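Local atomic coordinates of tRNA-splicing ligase RtcB (Thermus thermophilus, PDB entry 2EPG), a protein that probably ligates RNA by a GTP- and manganese-dependent reaction, joining a 3'-phosphate or 2',3'-cyclic phosphate end to a 5'-hydroxyl end. Residues 392-397 and 462-467; 402-407 and 470-475; 181-186 and 359-364. All coordinates share one frame; numbering follows the deposited sequence.

Contact 1 (392-397 and 462-467)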
loop_
_atom_site.group_PDB
_atom_site.type_symbol
_atom_site.label_atom_id
_atom_site.label_comp_id
_atom_site.label_asym_id
_atom_site.label_seq_id
_atom_site.Cartn_x
_atom_site.Cartn_y
_atom_site.Cartn_z
ATOM N N TYR A 392 -4.471 3.583 -11.743
ATOM C CA TYR A 392 -3.321 3.879 -12.588
ATOM C C TYR A 392 -2.137 2.988 -12.219
ATOM O O TYR A 392 -2.052 2.460 -11.108
ATOM C CB TYR A 392 -2.896 5.351 -12.451
ATOM C CG TYR A 392 -3.960 6.377 -12.839
ATOM C CD1 TYR A 392 -5.030 6.674 -11.987
ATOM C CD2 TYR A 392 -3.910 7.030 -14.068
ATOM C CE1 TYR A 392 -6.015 7.583 -12.353
ATOM C CE2 TYR A 392 -4.895 7.947 -14.438
ATOM C CZ TYR A 392 -5.938 8.211 -13.578
ATOM O OH TYR A 392 -6.908 9.106 -13.960
ATOM N N VAL A 393 -1.243 2.797 -13.177
ATOM C CA VAL A 393 -0.033 2.038 -12.946
ATOM C C VAL A 393 1.072 3.047 -13.279
ATOM O O VAL A 393 1.086 3.618 -14.381
ATOM C CB VAL A 393 0.093 0.829 -13.895
ATOM C CG1 VAL A 393 1.426 0.138 -13.652
ATOM C CG2 VAL A 393 -1.079 -0.152 -13.674
ATOM N N LEU A 394 1.951 3.302 -12.312
ATOM C CA LEU A 394 3.061 4.215 -12.509
ATOM C C LEU A 394 4.314 3.366 -12.387
ATOM O O LEU A 394 4.226 2.158 -12.182
ATOM C CB LEU A 394 3.069 5.301 -11.421
ATOM C CG LEU A 394 1.718 5.975 -11.124
ATOM C CD1 LEU A 394 1.872 6.987 -9.981
ATOM C CD2 LEU A 394 1.193 6.663 -12.368
ATOM N N ALA A 395 5.477 3.992 -12.536
ATOM C CA ALA A 395 6.746 3.298 -12.376
ATOM C C ALA A 395 7.611 4.177 -11.475
ATOM O O ALA A 395 7.544 5.407 -11.560
ATOM C CB ALA A 395 7.427 3.078 -13.729
ATOM N N GLY A 396 8.404 3.548 -10.608
ATOM C CA GLY A 396 9.273 4.287 -9.704
ATOM C C GLY A 396 10.397 4.982 -10.454
ATOM O O GLY A 396 10.805 4.532 -11.518
ATOM N N THR A 397 10.922 6.064 -9.901
ATOM C CA THR A 397 11.963 6.795 -10.606
ATOM C C THR A 397 13.230 6.970 -9.821
ATOM O O THR A 397 13.263 6.797 -8.606
ATOM C CB THR A 397 11.487 8.198 -10.982
ATOM O OG1 THR A 397 11.357 8.978 -9.790
ATOM C CG2 THR A 397 10.128 8.118 -11.693
ATOM N N LEU A 462 -5.470 14.534 -10.194
ATOM C CA LEU A 462 -4.569 15.630 -9.867
ATOM C C LEU A 462 -3.396 15.044 -9.098
ATOM O O LEU A 462 -2.254 15.454 -9.282
ATOM C CB LEU A 462 -5.281 16.680 -9.016
ATOM C CG LEU A 462 -6.448 17.423 -9.682
ATOM C CD1 LEU A 462 -7.246 18.148 -8.608
ATOM C CD2 LEU A 462 -5.935 18.404 -10.735
ATOM N N VAL A 463 -3.687 14.064 -8.251
ATOM C CA VAL A 463 -2.643 13.414 -7.479
ATOM C C VAL A 463 -1.588 12.835 -8.423
ATOM O O VAL A 463 -0.406 13.168 -8.311
ATOM C CB VAL A 463 -3.229 12.303 -6.592
ATOM C CG1 VAL A 463 -2.113 11.617 -5.804
ATOM C CG2 VAL A 463 -4.264 12.915 -5.627
ATOM N N VAL A 464 -2.016 11.993 -9.363
ATOM C CA VAL A 464 -1.092 11.396 -10.326
ATOM C C VAL A 464 -0.369 12.485 -11.122
ATOM O O VAL A 464 0.806 12.346 -11.458
ATOM C CB VAL A 464 -1.826 10.455 -11.311
ATOM C CG1 VAL A 464 -0.866 9.993 -12.406
ATOM C CG2 VAL A 464 -2.370 9.231 -10.560
ATOM N N GLU A 465 -1.084 13.568 -11.419
ATOM C CA GLU A 465 -0.532 14.698 -12.163
ATOM C C GLU A 465 0.613 15.329 -11.363
ATOM O O GLU A 465 1.697 15.623 -11.894
ATOM C CB GLU A 465 -1.634 15.743 -12.391
ATOM C CG GLU A 465 -1.218 16.975 -13.188
ATOM C CD GLU A 465 -2.268 18.098 -13.143
ATOM O OE1 GLU A 465 -2.263 18.889 -12.167
ATOM O OE2 GLU A 465 -3.100 18.185 -14.084
ATOM N N ALA A 466 0.370 15.544 -10.077
ATOM C CA ALA A 466 1.395 16.151 -9.227
ATOM C C ALA A 466 2.577 15.203 -9.100
ATOM O O ALA A 466 3.738 15.610 -9.199
ATOM C CB ALA A 466 0.829 16.449 -7.872
ATOM N N VAL A 467 2.278 13.930 -8.889
ATOM C CA VAL A 467 3.333 12.937 -8.754
ATOM C C VAL A 467 4.216 12.890 -9.991
ATOM O O VAL A 467 5.441 12.928 -9.877
ATOM C CB VAL A 467 2.741 11.540 -8.477
ATOM C CG1 VAL A 467 3.687 10.463 -8.951
ATOM C CG2 VAL A 467 2.484 11.391 -6.981
#
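Val464 reaches out from the helix of 462-467 to meet both Tyr392 and Leu394 of the strand, using one methyl for each. The two elements run almost side by side in the same direction, their short axes 11.0 Å apart and inclined by 11°, so that a helix lies along the face of a sheet. CG2 of Val464 sits over one face of the Tyr392 ring in a CH-pi contact, 4.2 Å from the ring centroid and shifted toward the rim, nearest CG and CD1. The other methyl, CG1 of Val464, packs against Leu394 CD2 at 3.9 Å. Leu394 leaves the strand on the helix side; with CG anti to the carbonyl carbon (chi1 -47°), its two methyls spread toward Val464 and Val467, and CD1 comes within 4.1 Å of CG1 of Val467, almost one turn further along the helix. This buried seam is the close-fitting part. On other sides of the helix, Leu462 is exposed to solvent and Glu465 partly so, and neither meets the strand. Val393 and Ala395 alternate onto the other face of the sheet, where Phe234 of helix 228-234 covers them, while Leu394 also touches Val381 and Val383 of the adjoining strand. Tyr392 follows Ser391 and lies close to Ala412, both predicted GMP-binding residues, so the packed ring probably borders the nucleotide pocket. No hydrogen bond crosses between the segments: helix and strand are matched by shape and by burial of apolar surface, without a directional bond between them.

Contact 2 (402-407 and 470-475)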
loop_
_atom_site.group_PDB
_atom_site.type_symbol
_atom_site.label_atom_id
_atom_site.label_comp_id
_atom_site.label_asym_id
_atom_site.label_seq_id
_atom_site.Cartn_x
_atom_site.Cartn_y
_atom_site.Cartn_z
ATOM N N GLU A 402 16.290 9.903 -4.778
ATOM C CA GLU A 402 16.988 11.047 -4.195
ATOM C C GLU A 402 16.105 11.916 -3.294
ATOM O O GLU A 402 16.490 12.265 -2.174
ATOM C CB GLU A 402 17.538 11.944 -5.308
ATOM C CG GLU A 402 18.678 11.347 -6.130
ATOM C CD GLU A 402 20.013 11.399 -5.410
ATOM O OE1 GLU A 402 20.051 11.866 -4.238
ATOM O OE2 GLU A 402 21.020 10.965 -6.016
ATOM N N VAL A 403 14.911 12.247 -3.773
ATOM C CA VAL A 403 14.051 13.169 -3.039
ATOM C C VAL A 403 12.896 12.702 -2.179
ATOM O O VAL A 403 12.315 13.522 -1.470
ATOM C CB VAL A 403 13.480 14.252 -3.998
ATOM C CG1 VAL A 403 14.623 14.809 -4.876
ATOM C CG2 VAL A 403 12.354 13.669 -4.867
ATOM N N SER A 404 12.539 11.421 -2.211
ATOM C CA SER A 404 11.403 10.980 -1.401
ATOM C C SER A 404 11.638 9.642 -0.737
ATOM O O SER A 404 10.685 8.928 -0.445
ATOM C CB SER A 404 10.137 10.898 -2.276
ATOM O OG SER A 404 10.260 9.927 -3.305
ATOM N N PHE A 405 12.896 9.310 -0.479
ATOM C CA PHE A 405 13.224 8.004 0.094
ATOM C C PHE A 405 12.582 6.922 -0.796
ATOM O O PHE A 405 11.963 5.969 -0.315
ATOM C CB PHE A 405 12.707 7.916 1.539
ATOM C CG PHE A 405 13.361 8.914 2.471
ATOM C CD1 PHE A 405 12.661 10.016 2.943
ATOM C CD2 PHE A 405 14.691 8.757 2.840
ATOM C CE1 PHE A 405 13.284 10.950 3.771
ATOM C CE2 PHE A 405 15.328 9.685 3.668
ATOM C CZ PHE A 405 14.616 10.786 4.134
ATOM N N GLY A 406 12.720 7.103 -2.108
ATOM C CA GLY A 406 12.165 6.159 -3.062
ATOM C C GLY A 406 10.698 5.864 -2.798
ATOM O O GLY A 406 10.306 4.700 -2.730
ATOM N N SER A 407 9.896 6.921 -2.658
ATOM C CA SER A 407 8.474 6.803 -2.362
ATOM C C SER A 407 7.576 7.522 -3.369
ATOM O O SER A 407 7.981 8.500 -3.983
ATOM C CB SER A 407 8.192 7.387 -0.981
ATOM O OG SER A 407 8.961 6.731 0.011
ATOM N N ALA A 470 6.191 16.141 -10.241
ATOM C CA ALA A 470 7.289 16.247 -9.291
ATOM C C ALA A 470 8.416 15.283 -9.653
ATOM O O ALA A 470 9.483 15.326 -9.062
ATOM C CB ALA A 470 6.784 15.966 -7.850
ATOM N N GLY A 471 8.177 14.408 -10.625
ATOM C CA GLY A 471 9.203 13.467 -11.041
ATOM C C GLY A 471 9.336 12.213 -10.182
ATOM O O GLY A 471 10.313 11.476 -10.301
ATOM N N ILE A 472 8.353 11.943 -9.331
ATOM C CA ILE A 472 8.432 10.763 -8.471
ATOM C C ILE A 472 7.444 9.653 -8.808
ATOM O O ILE A 472 7.081 8.855 -7.944
ATOM C CB ILE A 472 8.262 11.153 -6.985
ATOM C CG1 ILE A 472 6.926 11.865 -6.758
ATOM C CG2 ILE A 472 9.400 12.054 -6.571
ATOM C CD1 ILE A 472 6.595 12.050 -5.253
ATOM N N GLY A 473 7.018 9.597 -10.066
ATOM C CA GLY A 473 6.086 8.571 -10.488
ATOM C C GLY A 473 5.704 8.711 -11.948
ATOM O O GLY A 473 4.832 9.514 -12.289
ATOM N N LYS A 474 6.347 7.926 -12.810
ATOM C CA LYS A 474 6.071 7.989 -14.229
ATOM C C LYS A 474 4.786 7.230 -14.575
ATOM O O LYS A 474 4.618 6.074 -14.178
ATOM C CB LYS A 474 7.237 7.389 -15.009
ATOM C CG LYS A 474 6.965 7.272 -16.504
ATOM C CD LYS A 474 8.064 6.500 -17.221
ATOM C CE LYS A 474 9.348 7.289 -17.290
ATOM N NZ LYS A 474 10.380 6.565 -18.093
ATOM N N LYS A 475 3.884 7.886 -15.306
ATOM C CA LYS A 475 2.634 7.255 -15.719
ATOM C C LYS A 475 2.881 6.152 -16.717
ATOM O O LYS A 475 3.614 6.335 -17.682
ATOM C CB LYS A 475 1.690 8.271 -16.352
ATOM C CG LYS A 475 1.070 9.206 -15.347
ATOM C CD LYS A 475 0.226 10.272 -16.020
ATOM C CE LYS A 475 -0.955 9.681 -16.746
ATOM N NZ LYS A 475 -1.767 10.774 -17.394
#
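Ile472 presses its branched side chain against Val403, Ser404 and Ser407, joining the turn after helix 462-470 to the end of helix 398-403 and the loop that leads on to strand 407-408. Its CB lies 4.0 Å from the carbonyl oxygen Ser407 O. From there CG2 turns to the helix end, touching CG2 of Val403 at 3.8 Å and OG of Ser404 at 4.0 Å. The other branch starts at CG1, placed between the backbone N and the carbonyl carbon (chi1 58°), and extends away from CA to CD1, which again comes to 4.0 Å from Ser407 O. The isoleucine thus flanks a carbonyl that is already engaged: Ser404 OG donates to Ser407 O at 2.8 Å, in the carbonyl plane and on a lone pair, closing the loop on itself. Ala400 O, in the helix before it, competes for the same single proton, and Ser407 OG is bonded to Arg356 NE. Just ahead of Ile472, Gly471 ends its helix in a Schellman motif, with the positive phi that this requires. Ile472 is further packed by Phe37 of strand 34-37 and Met73 of strand 70-73, so it lies where two helix ends meet neighbouring parallel strands, two residues before strand 474-486 begins.

Contact 3 (181-186 and 359-364)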
loop_
_atom_site.group_PDB
_atom_site.type_symbol
_atom_site.label_atom_id
_atom_site.label_comp_id
_atom_site.label_asym_id
_atom_site.label_seq_id
_atom_site.Cartn_x
_atom_site.Cartn_y
_atom_site.Cartn_z
ATOM N N ILE A 181 5.991 -9.619 -5.594
ATOM C CA ILE A 181 5.408 -9.038 -4.405
ATOM C C ILE A 181 6.544 -8.243 -3.795
ATOM O O ILE A 181 7.695 -8.692 -3.817
ATOM C CB ILE A 181 4.989 -10.101 -3.375
ATOM C CG1 ILE A 181 4.025 -11.104 -4.011
ATOM C CG2 ILE A 181 4.335 -9.414 -2.170
ATOM C CD1 ILE A 181 3.695 -12.277 -3.086
ATOM N N GLU A 182 6.227 -7.069 -3.265
ATOM C CA GLU A 182 7.216 -6.239 -2.589
ATOM C C GLU A 182 7.810 -7.122 -1.475
ATOM O O GLU A 182 7.063 -7.800 -0.759
ATOM C CB GLU A 182 6.522 -5.025 -1.973
ATOM C CG GLU A 182 7.431 -4.111 -1.169
ATOM C CD GLU A 182 6.658 -3.100 -0.321
ATOM O OE1 GLU A 182 5.454 -2.882 -0.571
ATOM O OE2 GLU A 182 7.264 -2.520 0.610
ATOM N N SER A 183 9.136 -7.106 -1.336
ATOM C CA SER A 183 9.851 -7.898 -0.323
ATOM C C SER A 183 9.494 -9.368 -0.409
ATOM O O SER A 183 9.566 -10.080 0.588
ATOM C CB SER A 183 9.513 -7.403 1.082
ATOM O OG SER A 183 10.035 -6.108 1.296
ATOM N N GLN A 184 9.112 -9.809 -1.607
ATOM C CA GLN A 184 8.705 -11.181 -1.841
ATOM C C GLN A 184 7.580 -11.613 -0.890
ATOM O O GLN A 184 7.442 -12.796 -0.568
ATOM C CB GLN A 184 9.920 -12.130 -1.754
ATOM C CG GLN A 184 10.909 -11.953 -2.922
ATOM C CD GLN A 184 11.472 -13.282 -3.463
ATOM O OE1 GLN A 184 12.230 -13.994 -2.780
ATOM N NE2 GLN A 184 11.091 -13.622 -4.697
ATOM N N GLY A 185 6.775 -10.643 -0.456
ATOM C CA GLY A 185 5.659 -10.930 0.428
ATOM C C GLY A 185 6.053 -11.381 1.819
ATOM O O GLY A 185 5.293 -12.088 2.467
ATOM N N ARG A 186 7.226 -10.956 2.287
ATOM C CA ARG A 186 7.717 -11.339 3.609
ATOM C C ARG A 186 8.569 -10.281 4.267
ATOM O O ARG A 186 9.657 -9.978 3.772
ATOM C CB ARG A 186 8.572 -12.612 3.514
ATOM C CG ARG A 186 9.178 -13.105 4.835
ATOM C CD ARG A 186 10.076 -14.330 4.589
ATOM N NE ARG A 186 10.618 -14.947 5.808
ATOM C CZ ARG A 186 11.707 -14.536 6.457
ATOM N NH1 ARG A 186 12.103 -15.176 7.555
ATOM N NH2 ARG A 186 12.408 -13.502 6.010
ATOM N N ALA A 359 1.040 5.851 1.321
ATOM C CA ALA A 359 2.073 6.209 0.360
ATOM C C ALA A 359 2.727 4.883 0.033
ATOM O O ALA A 359 2.634 3.924 0.811
ATOM C CB ALA A 359 3.082 7.175 0.971
ATOM N N THR A 360 3.375 4.823 -1.119
ATOM C CA THR A 360 3.989 3.591 -1.582
ATOM C C THR A 360 5.482 3.641 -1.709
ATOM O O THR A 360 6.064 4.709 -1.848
ATOM C CB THR A 360 3.466 3.211 -2.989
ATOM O OG1 THR A 360 3.644 4.329 -3.876
ATOM C CG2 THR A 360 1.994 2.828 -2.941
ATOM N N ARG A 361 6.094 2.462 -1.655
ATOM C CA ARG A 361 7.520 2.343 -1.871
ATOM C C ARG A 361 7.512 2.430 -3.389
ATOM O O ARG A 361 6.600 1.913 -4.032
ATOM C CB ARG A 361 8.058 0.973 -1.446
ATOM C CG ARG A 361 9.574 0.905 -1.462
ATOM C CD ARG A 361 10.095 -0.523 -1.293
ATOM N NE ARG A 361 9.848 -1.336 -2.477
ATOM C CZ ARG A 361 10.312 -2.573 -2.638
ATOM N NH1 ARG A 361 10.049 -3.253 -3.747
ATOM N NH2 ARG A 361 11.034 -3.137 -1.683
ATOM N N ALA A 362 8.515 3.073 -3.962
ATOM C CA ALA A 362 8.538 3.239 -5.409
ATOM C C ALA A 362 9.968 3.284 -5.907
ATOM O O ALA A 362 10.449 4.334 -6.360
ATOM C CB ALA A 362 7.804 4.525 -5.776
ATOM N N PHE A 363 10.648 2.143 -5.799
ATOM C CA PHE A 363 12.024 2.044 -6.234
ATOM C C PHE A 363 12.193 2.279 -7.736
ATOM O O PHE A 363 11.289 1.998 -8.549
ATOM C CB PHE A 363 12.607 0.699 -5.803
ATOM C CG PHE A 363 12.908 0.617 -4.322
ATOM C CD1 PHE A 363 13.270 -0.591 -3.737
ATOM C CD2 PHE A 363 12.805 1.754 -3.514
ATOM C CE1 PHE A 363 13.528 -0.670 -2.369
ATOM C CE2 PHE A 363 13.060 1.695 -2.141
ATOM C CZ PHE A 363 13.423 0.475 -1.563
ATOM N N GLY A 364 13.355 2.814 -8.099
ATOM C CA GLY A 364 13.611 3.133 -9.492
ATOM C C GLY A 364 14.516 2.193 -10.255
ATOM O O GLY A 364 15.015 1.210 -9.699
HETATM O O HOH W 1 4.751 -0.018 -0.593
HETATM O O HOH W 2 11.116 -5.921 -2.900
#
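Arg361 and Glu182 bury most of the surface here, with Ser183 at their border, where a left-handed turn at 183-185 faces the short strand 360-361 of the RtcB fold. The turn is closed by successive backbone bonds from each residue to the third before it. The Arg361 guanidinium is sandwiched: Glu182 CG lies over the centre of one face, 3.6 Å from Arg361 CZ, and Phe363 CD1 covers the opposite face. A bend at chi3 (71°) folds the arginine's end into this slot. Aliphatic carbon, not carboxylate, thus meets the cation; Glu182 OE2 stands 4.2 Å from Arg361 NE but well out of the guanidinium plane, so no N-H points at it, and any attraction is probably one of charge alone. The carboxylate has its own partners, a salt bridge from OE2 to Lys343 and a bond from Ala338 N to OE1, and Lys343 also binds Ser183 OG. A leucine in place of Arg361 would probably leave Phe363 and Glu182 CG without the flat group between them and water 2 without its guanidinium partner. The side chain of Glu182 is about 7 Å from that of His339, a predicted manganese and GMP ligand, so the contact lies beside the probable active site. Water 1 accepts from Arg361 N and lies 2.9 Å from Glu182 OE1, one of several acceptors competing for its protons. Water 2, at the guanidinium edge and in its plane, accepts from Arg361 NH1 at 3.0 Å and from Ser183 N at 2.8 Å.

In the fold
All three contacts are largely buried, with Val403 in contact 2 and Ser183 in contact 3 only partly so. Contacts 1 and 2 use consecutive elements: strand 391-395 runs on to helix 398-403, and helix 462-470 to strand 474-486, so their segments alternate along the chain. They join through Thr397 OG1 to Gly471 O and Ala395 N to Lys474 O. Contact 3 comes nearer the centre of the chain and meets contact 2 where Ala362 N pairs with Gly406 O, beside the small sheet of 360-361 and 407-408. The chemistry shifts accordingly, from purely apolar in contact 1, through methyls against serine and carbonyl oxygens in contact 2, to charged groups and bridging waters in contact 3.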